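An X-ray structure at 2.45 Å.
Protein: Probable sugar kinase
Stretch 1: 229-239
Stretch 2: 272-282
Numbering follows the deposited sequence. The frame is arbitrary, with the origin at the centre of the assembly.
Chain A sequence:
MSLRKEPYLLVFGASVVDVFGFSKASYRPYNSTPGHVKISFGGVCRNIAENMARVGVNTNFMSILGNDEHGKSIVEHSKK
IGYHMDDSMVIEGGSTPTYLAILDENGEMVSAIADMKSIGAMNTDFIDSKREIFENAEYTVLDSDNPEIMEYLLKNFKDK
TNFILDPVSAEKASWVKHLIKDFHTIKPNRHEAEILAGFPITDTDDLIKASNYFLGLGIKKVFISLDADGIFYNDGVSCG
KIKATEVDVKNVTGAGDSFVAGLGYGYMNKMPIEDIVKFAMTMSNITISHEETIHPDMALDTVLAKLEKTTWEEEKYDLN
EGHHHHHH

Stretch 1, residues 229-239: DGIFYNDGVSC
Stretch 2, residues 272-282: PIEDIVKFAMT

At the apolar centre, I231 (phi/psi -123/134, chi1 m, chi2 m) and Y233 (-130/159, chi1 p, chi2 89°) point toward the helix, while F232 (chi1 t) and N234 (chi1 t) point away, the alternation expected of an extended strand. The helix answers with I273, V277 and M281, spaced four residues apart and so aligned along one side. V277 (chi1 t) bridges both strand residues: its CG1 lies 4.1 Å from I231 CB, and its CG2 3.8 Å from Y233 CD2. Strand 231-234 thus packs against helix 273-282 through side chains, with no hydrogen bond between the two stretches. The elements run nearly antiparallel, at 151° between their N-to-C directions, and their axes approach to 10.0 Å; the contact buries 395 Å², both sides summed. The register is consistent with this direction: the CA atoms of I231 and V277 lie 7.3 Å apart, those of S238 and I273 7.6 Å.

Toward the C-terminal end of the helix segment, the SE atom of selenomethionine M281 (chi1 -139°, between wells; chi2 t, chi3 m) sits 3.8 Å from I231 CG1 and 4.5 Å from G230 CA. G230 adopts phi/psi 92/-146, where a CB would be jammed against the carbonyl O of D229; the backbone alone calls for glycine.

In the other direction, I273 (chi1 t, chi2 t) fills the space between the Y233 ring and the turn beyond the strand. Its CG2 is 3.9 Å from Y233 CE1 and 3.7 Å from S238 CB, while its CD1 comes within 3.3 Å of D235 OD2. The tyrosine ring meets its helix neighbours obliquely, and its OH reaches 3.5 Å from E274 CG, in the aliphatic part of a side chain (m, t, chi3 -80°) whose CA-to-CB bond points sideways.

The polar edge is a turn held by its own bonds. D235 (-121/6, chi1 p) accepts two through OD1, from V237 N at 2.9 Å and S238 N at 2.8 Å; D235 N donates to S238 O at 3.1 Å, and G236 N to N234 OD1 at 3.2 Å. G236 (101/-32) turns the chain at angles suited to glycine. P272 (-67/152) occupies the N-cap position, its O accepting from I276 N at 3.2 Å. Regular i-to-i+4 bonds follow, including V277 N to I273 O and M281 N to V277 O, both 3.0 Å, and T282 OG1 (chi1 m) donates to K278 O at 2.8 Å.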

# COMPACT_ATOMS: atom_id res chain seq x y z
N ASP A 229 -22.44 8.59 29.23
CA ASP A 229 -22.40 8.66 30.70
C ASP A 229 -21.02 8.42 31.31
O ASP A 229 -20.87 8.40 32.53
CB ASP A 229 -23.43 7.70 31.31
CG ASP A 229 -24.85 7.99 30.86
OD1 ASP A 229 -25.26 9.17 30.82
OD2 ASP A 229 -25.57 7.01 30.56
N GLY A 230 -20.03 8.21 30.45
CA GLY A 230 -18.67 8.02 30.92
C GLY A 230 -18.19 6.61 31.18
O GLY A 230 -18.54 5.67 30.49
N ILE A 231 -17.33 6.50 32.19
CA ILE A 231 -16.73 5.23 32.55
C ILE A 231 -17.01 4.90 34.00
O ILE A 231 -16.82 5.74 34.88
CB ILE A 231 -15.18 5.27 32.37
CG1 ILE A 231 -14.80 5.65 30.93
CG2 ILE A 231 -14.51 3.97 32.84
CD1 ILE A 231 -15.14 4.67 29.85
N PHE A 232 -17.42 3.66 34.22
CA PHE A 232 -17.66 3.13 35.55
C PHE A 232 -16.43 2.26 35.85
O PHE A 232 -16.04 1.45 35.03
CB PHE A 232 -18.94 2.28 35.58
CG PHE A 232 -19.20 1.64 36.90
CD1 PHE A 232 -19.84 2.36 37.93
CD2 PHE A 232 -18.74 0.32 37.17
CE1 PHE A 232 -20.01 1.79 39.21
CE2 PHE A 232 -18.90 -0.26 38.44
CZ PHE A 232 -19.53 0.47 39.47
N TYR A 233 -15.87 2.40 37.05
CA TYR A 233 -14.70 1.61 37.44
C TYR A 233 -14.86 0.93 38.80
O TYR A 233 -15.60 1.42 39.66
CB TYR A 233 -13.43 2.47 37.46
CG TYR A 233 -13.42 3.63 38.45
CD1 TYR A 233 -12.96 3.47 39.78
CD2 TYR A 233 -13.85 4.91 38.06
CE1 TYR A 233 -12.92 4.54 40.69
CE2 TYR A 233 -13.81 6.00 38.98
CZ TYR A 233 -13.36 5.80 40.29
OH TYR A 233 -13.41 6.82 41.21
N ASN A 234 -14.07 -0.13 39.01
CA ASN A 234 -14.06 -0.87 40.28
C ASN A 234 -12.81 -1.74 40.36
O ASN A 234 -12.56 -2.55 39.47
CB ASN A 234 -15.32 -1.75 40.42
CG ASN A 234 -15.60 -2.20 41.88
OD1 ASN A 234 -14.84 -1.91 42.81
ND2 ASN A 234 -16.69 -2.92 42.05
N ASP A 235 -12.02 -1.56 41.42
CA ASP A 235 -10.81 -2.37 41.63
C ASP A 235 -10.83 -3.14 42.96
O ASP A 235 -9.83 -3.75 43.36
CB ASP A 235 -9.53 -1.53 41.49
CG ASP A 235 -9.41 -0.40 42.52
OD1 ASP A 235 -9.78 -0.59 43.69
OD2 ASP A 235 -8.91 0.69 42.17
N GLY A 236 -11.97 -3.08 43.65
CA GLY A 236 -12.12 -3.75 44.94
C GLY A 236 -11.96 -2.79 46.10
O GLY A 236 -12.57 -2.99 47.14
N VAL A 237 -11.13 -1.77 45.92
CA VAL A 237 -10.87 -0.75 46.93
C VAL A 237 -11.61 0.54 46.56
O VAL A 237 -12.34 1.11 47.37
CB VAL A 237 -9.34 -0.46 47.05
CG1 VAL A 237 -9.06 0.69 48.02
CG2 VAL A 237 -8.60 -1.72 47.50
N SER A 238 -11.40 0.99 45.32
CA SER A 238 -12.03 2.19 44.80
C SER A 238 -13.07 1.86 43.75
O SER A 238 -12.88 0.96 42.94
CB SER A 238 -10.98 3.15 44.23
OG SER A 238 -10.22 3.75 45.25
N CYS A 239 -14.20 2.57 43.82
CA CYS A 239 -15.31 2.39 42.89
C CYS A 239 -15.92 3.74 42.61
O CYS A 239 -16.04 4.57 43.51
CB CYS A 239 -16.36 1.43 43.47
SG CYS A 239 -17.85 1.20 42.44
N PRO A 272 -2.89 6.43 40.29
CA PRO A 272 -4.11 6.00 41.01
C PRO A 272 -5.26 5.84 40.00
O PRO A 272 -5.25 6.51 38.95
CB PRO A 272 -4.35 7.14 42.00
CG PRO A 272 -3.60 8.29 41.45
CD PRO A 272 -2.36 7.67 40.90
N ILE A 273 -6.21 4.95 40.30
CA ILE A 273 -7.32 4.64 39.40
C ILE A 273 -8.16 5.81 38.83
O ILE A 273 -8.49 5.79 37.65
CB ILE A 273 -8.21 3.47 39.95
CG1 ILE A 273 -9.08 2.88 38.84
CG2 ILE A 273 -9.06 3.93 41.12
CD1 ILE A 273 -9.50 1.45 39.04
N GLU A 274 -8.39 6.85 39.63
CA GLU A 274 -9.16 8.02 39.19
C GLU A 274 -8.44 8.77 38.07
O GLU A 274 -9.07 9.21 37.11
CB GLU A 274 -9.44 8.96 40.37
CG GLU A 274 -10.30 8.34 41.47
CD GLU A 274 -10.33 9.17 42.75
OE1 GLU A 274 -9.37 9.08 43.55
OE2 GLU A 274 -11.32 9.90 42.96
N ASP A 275 -7.10 8.81 38.16
CA ASP A 275 -6.27 9.47 37.16
C ASP A 275 -6.07 8.63 35.89
O ASP A 275 -5.90 9.20 34.81
CB ASP A 275 -4.93 9.92 37.77
CG ASP A 275 -5.09 11.04 38.80
OD1 ASP A 275 -5.77 12.05 38.52
OD2 ASP A 275 -4.53 10.90 39.91
N ILE A 276 -6.10 7.30 36.02
CA ILE A 276 -5.97 6.37 34.88
C ILE A 276 -7.23 6.50 34.02
O ILE A 276 -7.15 6.60 32.79
CB ILE A 276 -5.84 4.88 35.33
CG1 ILE A 276 -4.56 4.66 36.15
CG2 ILE A 276 -5.86 3.92 34.13
CD1 ILE A 276 -4.42 3.25 36.73
N VAL A 277 -8.38 6.55 34.70
CA VAL A 277 -9.70 6.69 34.09
C VAL A 277 -9.81 8.01 33.33
O VAL A 277 -10.29 8.02 32.20
CB VAL A 277 -10.81 6.55 35.20
CG1 VAL A 277 -12.18 6.77 34.67
CG2 VAL A 277 -10.78 5.17 35.77
N LYS A 278 -9.26 9.08 33.90
CA LYS A 278 -9.28 10.41 33.29
C LYS A 278 -8.36 10.55 32.08
O LYS A 278 -8.76 11.13 31.06
CB LYS A 278 -8.94 11.49 34.31
CG LYS A 278 -10.05 11.82 35.29
CD LYS A 278 -9.58 12.89 36.25
CE LYS A 278 -10.42 12.90 37.50
NZ LYS A 278 -9.83 13.75 38.57
N PHE A 279 -7.15 9.96 32.20
CA PHE A 279 -6.12 9.98 31.15
C PHE A 279 -6.62 9.17 29.95
O PHE A 279 -6.57 9.65 28.81
CB PHE A 279 -4.78 9.41 31.69
CG PHE A 279 -3.61 9.57 30.73
CD1 PHE A 279 -2.73 10.67 30.84
CD2 PHE A 279 -3.42 8.66 29.65
CE1 PHE A 279 -1.69 10.87 29.89
CE2 PHE A 279 -2.38 8.86 28.69
CZ PHE A 279 -1.52 9.97 28.82
N ALA A 280 -7.07 7.95 30.22
CA ALA A 280 -7.60 7.05 29.20
C ALA A 280 -8.87 7.58 28.53
O ALA A 280 -9.10 7.35 27.35
CB ALA A 280 -7.86 5.69 29.81
N MSE A 281 -9.68 8.32 29.29
CA MSE A 281 -10.91 8.90 28.77
C MSE A 281 -10.61 10.09 27.88
O MSE A 281 -11.29 10.29 26.87
CB MSE A 281 -11.83 9.31 29.91
CG MSE A 281 -13.29 9.00 29.63
SE MSE A 281 -14.43 9.42 31.13
CE MSE A 281 -13.30 8.93 32.53
N THR A 282 -9.56 10.85 28.24
CA THR A 282 -9.09 12.01 27.45
C THR A 282 -8.62 11.51 26.07
O THR A 282 -8.91 12.15 25.06
CB THR A 282 -7.95 12.78 28.17
OG1 THR A 282 -8.46 13.35 29.38
CG2 THR A 282 -7.39 13.90 27.30